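Ornithine cyclodeaminase (Methanococcus maripaludis S2, PDB 3C2Q) catalyses the conversion of L-ornithine to L-proline with release of ammonia, using NAD(+) as cofactor. Local coordinates at residues D40-V45 with G83-P88; A63-I68 with K266-V271; H124-E129 with G136-V141; D255-T258 with V262-D265. All blocks are in the same frame, centred on the assembly; numbering follows the deposited sequence.

Interaction 1. Residues D40-V45 with G83-P88; sequences DEWIEV and GIRVMP
The carbonyl of Gly-83 meets the benzene end of the Trp-42 indole, with Gly-83 O 3.5 Å from Trp-42 CZ3, approaching the ring obliquely. Gly-83 has a positive phi (66°), a conformation favouring glycine, just before strand 84-86 begins. Ile-84 turns its side chain away and offers its backbone instead: Ile-84 C lies at the rim of the indole, near the ring plane, 3.8 Å from Trp-42 CZ3. The two strands are not direct neighbours. Strand 34-38 runs between them in the mixed sheet, pairing with both, so Trp-42 and Arg-85 reach across it and meet on one side of the sheet, over His-35. Arg-85 rests its CB 3.7 Å from Trp-42 CZ3, and the chain then bends at chi3 (75°), which folds the guanidinium back over the five-membered ring. There it stacks on the indole with the planes 22° apart, Arg-85 CZ 3.9 Å from the centroid of the five-membered ring of Trp-42, a cation-pi contact. The nitrogens divide the work: Arg-85 NH1 sits 3.6 Å from Trp-42 CD1, while NH2 lies 3.6 Å from Trp-42 CB and donates to ND1 of His-35, which, together with the stack, restrains the rotation of the group. An alanine in place of Trp-42 would take away the surface on which the guanidinium lies and is likely to leave Arg-85 without its cation-pi partner, held by His-35 but freer to swing. The carboxylate of Glu-44 stays 6.4 Å from the guanidinium, measured from OE2 to Arg-85 NH2, too far for an ion pair.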
loop_
_atom_site.group_PDB
_atom_site.type_symbol
_atom_site.label_atom_id
_atom_site.label_comp_id
_atom_site.label_asym_id
_atom_site.label_seq_id
_atom_site.Cartn_x
_atom_site.Cartn_y
_atom_site.Cartn_z
ATOM N N ASP B 40 12.543 50.219 -5.138
ATOM C CA ASP B 40 11.939 50.195 -6.483
ATOM C C ASP B 40 12.606 49.323 -7.557
ATOM O O ASP B 40 12.401 49.546 -8.745
ATOM C CB ASP B 40 11.721 51.632 -7.001
ATOM C CG ASP B 40 11.140 52.550 -5.931
ATOM O OD1 ASP B 40 9.956 52.376 -5.566
ATOM O OD2 ASP B 40 11.880 53.427 -5.439
ATOM N N GLU B 41 13.413 48.349 -7.145
ATOM C CA GLU B 41 13.974 47.368 -8.075
ATOM C C GLU B 41 13.612 45.954 -7.610
ATOM O O GLU B 41 13.562 45.693 -6.406
ATOM C CB GLU B 41 15.494 47.458 -8.120
ATOM C CG GLU B 41 16.085 48.759 -8.619
ATOM C CD GLU B 41 17.483 48.977 -8.045
ATOM O OE1 GLU B 41 18.378 48.145 -8.335
ATOM O OE2 GLU B 41 17.673 49.970 -7.288
ATOM N N TRP B 42 13.410 45.049 -8.565
ATOM C CA TRP B 42 13.196 43.638 -8.248
ATOM C C TRP B 42 14.531 42.951 -8.020
ATOM O O TRP B 42 15.439 43.014 -8.856
ATOM C CB TRP B 42 12.400 42.937 -9.341
ATOM C CG TRP B 42 10.976 43.371 -9.374
ATOM C CD1 TRP B 42 10.423 44.272 -10.238
ATOM C CD2 TRP B 42 9.917 42.946 -8.503
ATOM N NE1 TRP B 42 9.088 44.433 -9.965
ATOM C CE2 TRP B 42 8.748 43.633 -8.904
ATOM C CE3 TRP B 42 9.843 42.050 -7.424
ATOM C CZ2 TRP B 42 7.506 43.442 -8.279
ATOM C CZ3 TRP B 42 8.614 41.854 -6.799
ATOM C CH2 TRP B 42 7.455 42.555 -7.224
ATOM N N ILE B 43 14.656 42.332 -6.855
ATOM C CA ILE B 43 15.833 41.574 -6.509
ATOM C C ILE B 43 15.469 40.084 -6.564
ATOM O O ILE B 43 14.446 39.691 -6.031
ATOM C CB ILE B 43 16.317 41.902 -5.075
ATOM C CG1 ILE B 43 16.709 43.387 -4.947
ATOM C CG2 ILE B 43 17.517 41.017 -4.715
ATOM C CD1 ILE B 43 17.305 43.717 -3.591
ATOM N N GLU B 44 16.309 39.269 -7.185
ATOM C CA GLU B 44 16.050 37.820 -7.239
ATOM C C GLU B 44 16.508 37.191 -5.935
ATOM O O GLU B 44 17.680 37.281 -5.585
ATOM C CB GLU B 44 16.772 37.181 -8.419
ATOM C CG GLU B 44 16.525 37.913 -9.750
ATOM C CD GLU B 44 16.925 37.082 -10.986
ATOM O OE1 GLU B 44 17.486 35.961 -10.827
ATOM O OE2 GLU B 44 16.655 37.555 -12.116
ATOM N N VAL B 45 15.584 36.556 -5.209
ATOM C CA VAL B 45 15.943 35.892 -3.947
ATOM C C VAL B 45 16.734 34.598 -4.225
ATOM O O VAL B 45 16.223 33.671 -4.877
ATOM C CB VAL B 45 14.702 35.623 -3.068
ATOM C CG1 VAL B 45 15.108 35.045 -1.735
ATOM C CG2 VAL B 45 13.881 36.926 -2.868
ATOM N N GLY B 83 4.950 43.433 -2.527
ATOM C CA GLY B 83 6.272 43.597 -3.132
ATOM C C GLY B 83 6.979 42.274 -3.353
ATOM O O GLY B 83 8.214 42.202 -3.300
ATOM N N ILE B 84 6.192 41.214 -3.582
ATOM C CA ILE B 84 6.789 39.914 -3.945
ATOM C C ILE B 84 6.178 39.362 -5.222
ATOM O O ILE B 84 5.009 39.615 -5.520
ATOM C CB ILE B 84 6.714 38.859 -2.795
ATOM C CG1 ILE B 84 5.338 38.230 -2.709
ATOM C CG2 ILE B 84 7.054 39.473 -1.432
ATOM C CD1 ILE B 84 5.338 36.864 -2.021
ATOM N N ARG B 85 6.993 38.616 -5.961
ATOM C CA ARG B 85 6.602 37.973 -7.209
ATOM C C ARG B 85 7.112 36.518 -7.166
ATOM O O ARG B 85 8.319 36.284 -7.063
ATOM C CB ARG B 85 7.249 38.756 -8.338
ATOM C CG ARG B 85 7.007 38.296 -9.739
ATOM C CD ARG B 85 7.548 39.389 -10.717
ATOM N NE ARG B 85 9.012 39.442 -10.842
ATOM C CZ ARG B 85 9.682 40.429 -11.452
ATOM N NH1 ARG B 85 9.026 41.452 -11.987
ATOM N NH2 ARG B 85 11.002 40.409 -11.538
ATOM N N VAL B 86 6.187 35.556 -7.205
ATOM C CA VAL B 86 6.536 34.132 -7.067
ATOM C C VAL B 86 6.284 33.479 -8.421
ATOM O O VAL B 86 5.212 33.662 -8.992
ATOM C CB VAL B 86 5.668 33.426 -5.987
ATOM C CG1 VAL B 86 6.103 31.941 -5.805
ATOM C CG2 VAL B 86 5.718 34.178 -4.613
HETATM N N MSE B 87 7.257 32.729 -8.925
HETATM C CA MSE B 87 7.193 32.127 -10.272
HETATM C C MSE B 87 7.073 30.606 -10.213
HETATM O O MSE B 87 8.079 29.920 -10.228
HETATM C CB MSE B 87 8.472 32.443 -11.044
HETATM C CG MSE B 87 8.339 33.545 -12.066
HETATM SE SE MSE B 87 8.381 35.294 -11.189
HETATM C CE MSE B 87 9.935 35.037 -9.998
ATOM N N PRO B 88 5.845 30.077 -10.124
ATOM C CA PRO B 88 5.723 28.614 -10.061
ATOM C C PRO B 88 5.969 28.023 -11.455
ATOM O O PRO B 88 6.152 28.797 -12.411
ATOM C CB PRO B 88 4.283 28.404 -9.593
ATOM C CG PRO B 88 3.553 29.627 -10.017
ATOM C CD PRO B 88 4.538 30.755 -10.082
#

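Interaction 2. Residues A63-I68 with K266-V271; sequences AETKVI and KMRTTV
Arg-268 leaves its helix with CG trans to the backbone N (chi1 -179°) and stays extended as far as NE, a full-length reach that carries the guanidinium to the backbone of Thr-65. Arg-268 NH2 donates to Thr-65 O at 3.0 Å with a fairly straight N-H...O angle of 158°; the oxygen lies close to the guanidinium plane, but the nitrogen stands above the carbonyl plane. Arg-268 NH1 adds a weak bond to Thr-65 O at 3.5 Å. The contact bridges two parts of the chain, joining helix 260-271 of the Rossmann-fold region to strand 62-66 of the mixed sheet that precedes it. NH2 also donates to the carbonyl of Asn-47, so the side chain ties two backbone oxygens of that sheet region together. A water accepts from Val-67 N at 3.0 Å and, more weakly, from Arg-268 NH1. Arg-268 NH2 packs 3.7 Å from Thr-65 CB, whose OG1 is turned to the carbonyl of Ala-46. A leucine at Arg-268 would probably deprive the Thr-65 and Asn-47 carbonyls of this donor and cut this polar tie between helix and strand. The Val-67 and Arg-268 side chains pass in opposite directions, Val-67 CG1 4.2 Å from Arg-268 NH1.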
loop_
_atom_site.group_PDB
_atom_site.type_symbol
_atom_site.label_atom_id
_atom_site.label_comp_id
_atom_site.label_asym_id
_atom_site.label_seq_id
_atom_site.Cartn_x
_atom_site.Cartn_y
_atom_site.Cartn_z
ATOM N N ALA B 63 19.124 39.329 -1.855
ATOM C CA ALA B 63 18.281 38.700 -0.852
ATOM C C ALA B 63 18.515 37.195 -0.969
ATOM O O ALA B 63 18.905 36.704 -2.026
ATOM C CB ALA B 63 16.801 39.058 -1.050
ATOM N N GLU B 64 18.335 36.489 0.141
ATOM C CA GLU B 64 18.500 35.043 0.137
ATOM C C GLU B 64 17.430 34.363 1.010
ATOM O O GLU B 64 16.823 34.984 1.900
ATOM C CB GLU B 64 19.926 34.645 0.530
ATOM C CG GLU B 64 20.243 34.838 1.978
ATOM C CD GLU B 64 21.622 34.319 2.290
ATOM O OE1 GLU B 64 21.819 33.079 2.384
ATOM O OE2 GLU B 64 22.528 35.161 2.410
ATOM N N THR B 65 17.208 33.090 0.713
ATOM C CA THR B 65 16.248 32.263 1.433
ATOM C C THR B 65 17.033 31.585 2.548
ATOM O O THR B 65 17.918 30.746 2.268
ATOM C CB THR B 65 15.637 31.158 0.499
ATOM O OG1 THR B 65 15.084 31.747 -0.677
ATOM C CG2 THR B 65 14.529 30.361 1.230
ATOM N N LYS B 66 16.708 31.940 3.794
ATOM C CA LYS B 66 17.363 31.399 4.980
ATOM C C LYS B 66 16.385 30.577 5.805
ATOM O O LYS B 66 15.254 30.988 6.038
ATOM C CB LYS B 66 17.877 32.523 5.906
ATOM C CG LYS B 66 19.110 33.280 5.443
ATOM C CD LYS B 66 19.699 33.948 6.689
ATOM C CE LYS B 66 20.946 34.793 6.413
ATOM N NZ LYS B 66 21.461 35.353 7.743
ATOM N N VAL B 67 16.843 29.433 6.284
ATOM C CA VAL B 67 16.058 28.673 7.241
ATOM C C VAL B 67 16.075 29.463 8.547
ATOM O O VAL B 67 17.039 30.191 8.812
ATOM C CB VAL B 67 16.589 27.237 7.435
ATOM C CG1 VAL B 67 16.453 26.470 6.104
ATOM C CG2 VAL B 67 18.062 27.224 7.856
ATOM N N ILE B 68 15.017 29.299 9.334
ATOM C CA ILE B 68 14.818 30.055 10.549
ATOM C C ILE B 68 15.998 29.925 11.527
ATOM O O ILE B 68 16.368 30.901 12.150
ATOM C CB ILE B 68 13.430 29.754 11.205
ATOM C CG1 ILE B 68 13.188 30.660 12.416
ATOM C CG2 ILE B 68 13.331 28.256 11.622
ATOM C CD1 ILE B 68 11.779 30.540 13.050
ATOM N N LYS B 266 24.506 20.479 4.021
ATOM C CA LYS B 266 25.332 19.911 2.954
ATOM C C LYS B 266 24.485 19.354 1.795
ATOM O O LYS B 266 24.815 19.535 0.630
ATOM C CB LYS B 266 26.271 18.833 3.507
ATOM C CG LYS B 266 27.393 18.464 2.508
ATOM C CD LYS B 266 28.588 17.862 3.223
ATOM C CE LYS B 266 29.819 17.777 2.298
ATOM N NZ LYS B 266 30.782 16.801 2.919
HETATM N N MSE B 267 23.374 18.687 2.130
HETATM C CA MSE B 267 22.434 18.207 1.111
HETATM C C MSE B 267 21.853 19.342 0.295
HETATM O O MSE B 267 21.716 19.242 -0.931
HETATM C CB MSE B 267 21.299 17.422 1.791
HETATM C CG MSE B 267 21.770 16.087 2.339
HETATM SE SE MSE B 267 20.372 15.253 3.484
HETATM C CE MSE B 267 19.021 14.971 2.074
ATOM N N ARG B 268 21.507 20.436 0.970
ATOM C CA ARG B 268 20.907 21.564 0.260
ATOM C C ARG B 268 21.841 22.136 -0.799
ATOM O O ARG B 268 21.450 22.317 -1.944
ATOM C CB ARG B 268 20.471 22.658 1.235
ATOM C CG ARG B 268 19.814 23.840 0.531
ATOM C CD ARG B 268 19.270 24.871 1.518
ATOM N NE ARG B 268 18.608 25.994 0.836
ATOM C CZ ARG B 268 18.347 27.165 1.425
ATOM N NH1 ARG B 268 18.703 27.377 2.692
ATOM N NH2 ARG B 268 17.749 28.125 0.745
ATOM N N THR B 269 23.084 22.400 -0.422
ATOM C CA THR B 269 24.041 22.987 -1.353
ATOM C C THR B 269 24.380 21.993 -2.464
ATOM O O THR B 269 24.612 22.387 -3.608
ATOM C CB THR B 269 25.316 23.453 -0.612
ATOM O OG1 THR B 269 25.988 22.320 -0.091
ATOM C CG2 THR B 269 24.976 24.340 0.552
ATOM N N THR B 270 24.348 20.701 -2.139
ATOM C CA THR B 270 24.592 19.640 -3.134
ATOM C C THR B 270 23.510 19.560 -4.221
ATOM O O THR B 270 23.830 19.397 -5.383
ATOM C CB THR B 270 24.800 18.256 -2.456
ATOM O OG1 THR B 270 25.841 18.343 -1.472
ATOM C CG2 THR B 270 25.217 17.209 -3.453
ATOM N N VAL B 271 22.229 19.677 -3.857
ATOM C CA VAL B 271 21.142 19.519 -4.836
ATOM C C VAL B 271 20.728 20.782 -5.558
ATOM O O VAL B 271 20.202 20.722 -6.672
ATOM C CB VAL B 271 19.846 18.928 -4.198
ATOM C CG1 VAL B 271 20.150 17.623 -3.572
ATOM C CG2 VAL B 271 19.237 19.883 -3.151
HETATM O O HOH W 1 19.626 28.890 5.185
#

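Interaction 3. Residues H124-E129 with G136-V141; sequences HEIREE and GGIAIV
A water molecule joins the backbone carbonyl of Ile-126 to the backbone amide of Gly-137: it donates to Ile-126 O at 3.0 Å and accepts from Gly-137 N at 3.1 Å. The carbonyl belongs to helix 112-133 and the amide to the residue just before strand 138-142, a central strand of the parallel sheet in the Rossmann-fold region. Helix and strand are consecutive elements separated by a short connection, and the water links the two backbones next to it. The helix thus folds back over the start of the strand that follows it. Strand 138-142 is itself flanked by strands 166-170 and 276-280, and Ile-126 also touches Met-276 at the beginning of the latter.

Direct contact is apolar and falls to one methyl group. In Ile-126 a chi1 of -72° places CG1 trans to the carbonyl carbon and leaves CG2 trans to the backbone N, and it is CG2 that meets the strand. Ile-126 CG2 lies 3.8 Å from Gly-137 CA. At Gly-137, with phi 83° and psi -170°, any CB would collide with the carbonyl oxygen of Gly-136, a conformation that only glycine takes easily. The side chain of Ile-138 crosses that of Ile-126 at about a right angle. Although its CB leaves the backbone obliquely to the helix, the end of the side chain approaches the helix. The backbone amide of Ile-138 is hydrogen-bonded to Gln-165 OE1. Ile-126 CG2 is seated on the gamma branch of Ile-138, 3.6 Å from CG1 and 4.1 Å from CD1.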
loop_
_atom_site.group_PDB
_atom_site.type_symbol
_atom_site.label_atom_id
_atom_site.label_comp_id
_atom_site.label_asym_id
_atom_site.label_seq_id
_atom_site.Cartn_x
_atom_site.Cartn_y
_atom_site.Cartn_z
ATOM N N HIS B 124 20.113 11.372 -20.585
ATOM C CA HIS B 124 21.124 11.430 -21.645
ATOM C C HIS B 124 21.369 12.884 -22.067
ATOM O O HIS B 124 22.508 13.327 -22.144
ATOM C CB HIS B 124 20.704 10.567 -22.828
ATOM C CG HIS B 124 21.749 10.473 -23.896
ATOM N ND1 HIS B 124 22.725 9.500 -23.897
ATOM C CD2 HIS B 124 21.973 11.240 -24.988
ATOM C CE1 HIS B 124 23.499 9.663 -24.953
ATOM N NE2 HIS B 124 23.062 10.709 -25.633
ATOM N N GLU B 125 20.292 13.626 -22.289
ATOM C CA GLU B 125 20.381 15.043 -22.623
ATOM C C GLU B 125 21.086 15.834 -21.526
ATOM O O GLU B 125 21.960 16.667 -21.807
ATOM C CB GLU B 125 18.983 15.621 -22.830
ATOM C CG GLU B 125 18.286 15.121 -24.066
ATOM C CD GLU B 125 16.825 15.584 -24.138
ATOM O OE1 GLU B 125 16.224 15.941 -23.088
ATOM O OE2 GLU B 125 16.257 15.569 -25.252
ATOM N N ILE B 126 20.703 15.584 -20.272
ATOM C CA ILE B 126 21.302 16.275 -19.142
ATOM C C ILE B 126 22.798 15.946 -18.981
ATOM O O ILE B 126 23.608 16.851 -18.713
ATOM C CB ILE B 126 20.478 16.044 -17.815
ATOM C CG1 ILE B 126 19.159 16.827 -17.863
ATOM C CG2 ILE B 126 21.311 16.392 -16.574
ATOM C CD1 ILE B 126 18.063 16.334 -16.870
ATOM N N ARG B 127 23.180 14.688 -19.157
ATOM C CA ARG B 127 24.595 14.327 -19.071
ATOM C C ARG B 127 25.424 15.040 -20.155
ATOM O O ARG B 127 26.526 15.495 -19.862
ATOM C CB ARG B 127 24.836 12.833 -19.187
ATOM C CG ARG B 127 26.271 12.477 -18.825
ATOM C CD ARG B 127 26.683 11.081 -19.213
ATOM N NE ARG B 127 26.261 10.719 -20.567
ATOM C CZ ARG B 127 26.588 9.577 -21.170
ATOM N NH1 ARG B 127 27.365 8.711 -20.553
ATOM N NH2 ARG B 127 26.153 9.300 -22.403
ATOM N N GLU B 128 24.893 15.084 -21.379
ATOM C CA GLU B 128 25.502 15.803 -22.512
ATOM C C GLU B 128 25.775 17.257 -22.173
ATOM O O GLU B 128 26.901 17.713 -22.326
ATOM C CB GLU B 128 24.610 15.736 -23.753
ATOM C CG GLU B 128 24.574 14.367 -24.451
ATOM C CD GLU B 128 25.932 13.931 -25.014
ATOM O OE1 GLU B 128 26.741 14.816 -25.395
ATOM O OE2 GLU B 128 26.190 12.706 -25.078
ATOM N N GLU B 129 24.760 17.970 -21.694
ATOM C CA GLU B 129 24.926 19.345 -21.227
ATOM C C GLU B 129 25.906 19.532 -20.057
ATOM O O GLU B 129 26.685 20.496 -20.042
ATOM C CB GLU B 129 23.580 19.994 -20.909
ATOM C CG GLU B 129 22.735 20.264 -22.151
ATOM C CD GLU B 129 23.491 21.080 -23.241
ATOM O OE1 GLU B 129 23.818 22.270 -22.968
ATOM O OE2 GLU B 129 23.744 20.519 -24.355
ATOM N N GLY B 136 25.051 21.854 -13.574
ATOM C CA GLY B 136 23.764 21.121 -13.642
ATOM C C GLY B 136 23.935 19.653 -13.270
ATOM O O GLY B 136 24.443 19.320 -12.205
ATOM N N GLY B 137 23.543 18.757 -14.153
ATOM C CA GLY B 137 23.754 17.367 -13.852
ATOM C C GLY B 137 22.655 16.776 -12.973
ATOM O O GLY B 137 21.606 17.373 -12.776
ATOM N N ILE B 138 22.898 15.568 -12.496
ATOM C CA ILE B 138 21.851 14.747 -11.873
ATOM C C ILE B 138 22.314 14.343 -10.490
ATOM O O ILE B 138 23.457 13.920 -10.318
ATOM C CB ILE B 138 21.581 13.449 -12.699
ATOM C CG1 ILE B 138 21.095 13.808 -14.110
ATOM C CG2 ILE B 138 20.568 12.500 -11.928
ATOM C CD1 ILE B 138 20.884 12.600 -15.075
ATOM N N ALA B 139 21.425 14.462 -9.503
ATOM C CA ALA B 139 21.684 13.860 -8.198
ATOM C C ALA B 139 20.728 12.676 -7.970
ATOM O O ALA B 139 19.562 12.712 -8.404
ATOM C CB ALA B 139 21.518 14.892 -7.066
ATOM N N ILE B 140 21.234 11.658 -7.283
ATOM C CA ILE B 140 20.431 10.493 -6.862
ATOM C C ILE B 140 20.241 10.561 -5.380
ATOM O O ILE B 140 21.200 10.811 -4.608
ATOM C CB ILE B 140 21.140 9.131 -7.189
ATOM C CG1 ILE B 140 21.373 8.959 -8.696
ATOM C CG2 ILE B 140 20.388 7.920 -6.575
ATOM C CD1 ILE B 140 20.114 9.017 -9.592
ATOM N N VAL B 141 19.010 10.311 -4.964
ATOM C CA VAL B 141 18.704 10.184 -3.559
ATOM C C VAL B 141 18.266 8.728 -3.409
ATOM O O VAL B 141 17.371 8.284 -4.133
ATOM C CB VAL B 141 17.554 11.179 -3.175
ATOM C CG1 VAL B 141 17.161 11.038 -1.746
ATOM C CG2 VAL B 141 17.980 12.638 -3.445
HETATM O O HOH W 2 23.235 19.356 -17.131
#

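Interaction 4. Residues D255-T258 with V262-D265; sequences DVIT and VAQD
Ile-257 and Val-262 cross at about a right angle, and a single methyl, Ile-257 CG2, makes the closest approaches. It lies 3.7 Å from Val-262 CG1 and 3.8 Å from Ala-263 CB, so it touches the side chains of two successive helical residues. Ile-257 CG2 also packs against the backbone joining them, 3.6 Å from Ala-263 N. The chi1 of -58° explains which branch is used: CG2 stands opposite the backbone N of Ile-257 and faces the helix, whereas CG1 takes the position opposite the carbonyl carbon. From the other side Val-262 presents CG1, the gamma carbon that is likewise trans to its own N (chi1 173°). Ala-263 presents only its CB, 4.1 Å from Ile-257 CB, consistent with the close approach of the isoleucine to the helix.

The side-chain contacts are apolar, while polar groups around them hold the two segments. Backbone bonds to Leu-243 and Gly-245 fix Ile-257 beside the end of strand 241-244, and Val-262 N bonds to OD2 of Asp-259 near the start of the helix. Thr-258 and Gln-264 hydrogen bond to a neighbouring subunit, so both segments also border an oligomer interface. The loop leaving strand 241-244 therefore packs on the first turns of helix 260-271, a beta-loop-alpha connection of the Rossmann fold, with the Ala-263 side chain about 7 Å from that of His-285, a probable NAD(+)-binding residue.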
loop_
_atom_site.group_PDB
_atom_site.type_symbol
_atom_site.label_atom_id
_atom_site.label_comp_id
_atom_site.label_asym_id
_atom_site.label_seq_id
_atom_site.Cartn_x
_atom_site.Cartn_y
_atom_site.Cartn_z
ATOM N N ASP B 255 32.374 7.927 7.190
ATOM C CA ASP B 255 31.891 8.938 6.247
ATOM C C ASP B 255 30.537 9.592 6.641
ATOM O O ASP B 255 30.174 10.641 6.112
ATOM C CB ASP B 255 31.742 8.354 4.827
ATOM C CG ASP B 255 33.046 7.749 4.274
ATOM O OD1 ASP B 255 33.494 8.200 3.189
ATOM O OD2 ASP B 255 33.574 6.810 4.893
ATOM N N VAL B 256 29.799 8.964 7.556
ATOM C CA VAL B 256 28.437 9.389 7.885
ATOM C C VAL B 256 28.464 10.681 8.712
ATOM O O VAL B 256 29.261 10.790 9.663
ATOM C CB VAL B 256 27.706 8.240 8.632
ATOM C CG1 VAL B 256 26.424 8.739 9.347
ATOM C CG2 VAL B 256 27.361 7.109 7.614
ATOM N N ILE B 257 27.627 11.648 8.334
ATOM C CA ILE B 257 27.433 12.880 9.097
ATOM C C ILE B 257 26.331 12.619 10.107
ATOM O O ILE B 257 25.168 12.437 9.728
ATOM C CB ILE B 257 27.053 14.038 8.138
ATOM C CG1 ILE B 257 28.161 14.200 7.081
ATOM C CG2 ILE B 257 26.739 15.350 8.921
ATOM C CD1 ILE B 257 27.882 15.283 6.056
ATOM N N THR B 258 26.687 12.562 11.393
ATOM C CA THR B 258 25.723 12.192 12.420
ATOM C C THR B 258 24.780 13.346 12.841
ATOM O O THR B 258 23.706 13.092 13.341
ATOM C CB THR B 258 26.396 11.572 13.658
ATOM O OG1 THR B 258 27.286 12.533 14.237
ATOM C CG2 THR B 258 27.196 10.304 13.259
ATOM N N VAL B 262 23.751 19.637 10.121
ATOM C CA VAL B 262 24.965 19.681 9.305
ATOM C C VAL B 262 24.717 18.889 8.004
ATOM O O VAL B 262 25.043 19.361 6.909
ATOM C CB VAL B 262 26.183 19.096 10.101
ATOM C CG1 VAL B 262 27.445 18.967 9.224
ATOM C CG2 VAL B 262 26.480 19.950 11.371
ATOM N N ALA B 263 24.129 17.687 8.129
ATOM C CA ALA B 263 23.829 16.858 6.943
ATOM C C ALA B 263 22.854 17.587 6.040
ATOM O O ALA B 263 23.082 17.698 4.829
ATOM C CB ALA B 263 23.268 15.483 7.368
ATOM N N GLN B 264 21.790 18.139 6.629
ATOM C CA GLN B 264 20.798 18.873 5.861
ATOM C C GLN B 264 21.400 20.023 5.031
ATOM O O GLN B 264 21.089 20.167 3.837
ATOM C CB GLN B 264 19.683 19.405 6.763
ATOM C CG GLN B 264 18.500 19.978 5.960
ATOM C CD GLN B 264 17.465 20.680 6.827
ATOM O OE1 GLN B 264 17.498 21.905 6.969
ATOM N NE2 GLN B 264 16.552 19.916 7.410
ATOM N N ASP B 265 22.238 20.840 5.672
ATOM C CA ASP B 265 22.882 21.988 5.007
ATOM C C ASP B 265 23.748 21.560 3.833
ATOM O O ASP B 265 23.700 22.170 2.770
ATOM C CB ASP B 265 23.705 22.801 6.032
ATOM C CG ASP B 265 22.825 23.502 7.062
ATOM O OD1 ASP B 265 21.602 23.644 6.820
ATOM O OD2 ASP B 265 23.351 23.880 8.133
#

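Interactions 2 and 3 are the buried contacts; interactions 1 and 4 are only partly buried. Interactions 1 and 2 share the mixed sheet through neighbouring strands 41-46 and 62-66 and touch where Val-45 CG1 packs 3.5 Å from Thr-65 OG1. Interactions 2 and 4 use the same helix, 260-271, and meet at Lys-266 CD and Ile-257 CD1, 3.9 Å apart. Both also border the same neighbouring subunit. Chemistry follows location: arginines carry the contacts that involve the mixed sheet, one stacked on an indole and one bonded to a carbonyl across the domains, whereas isoleucine methyls carry interactions 3 and 4 inside the Rossmann-fold region, with contact centres about 23 Å apart.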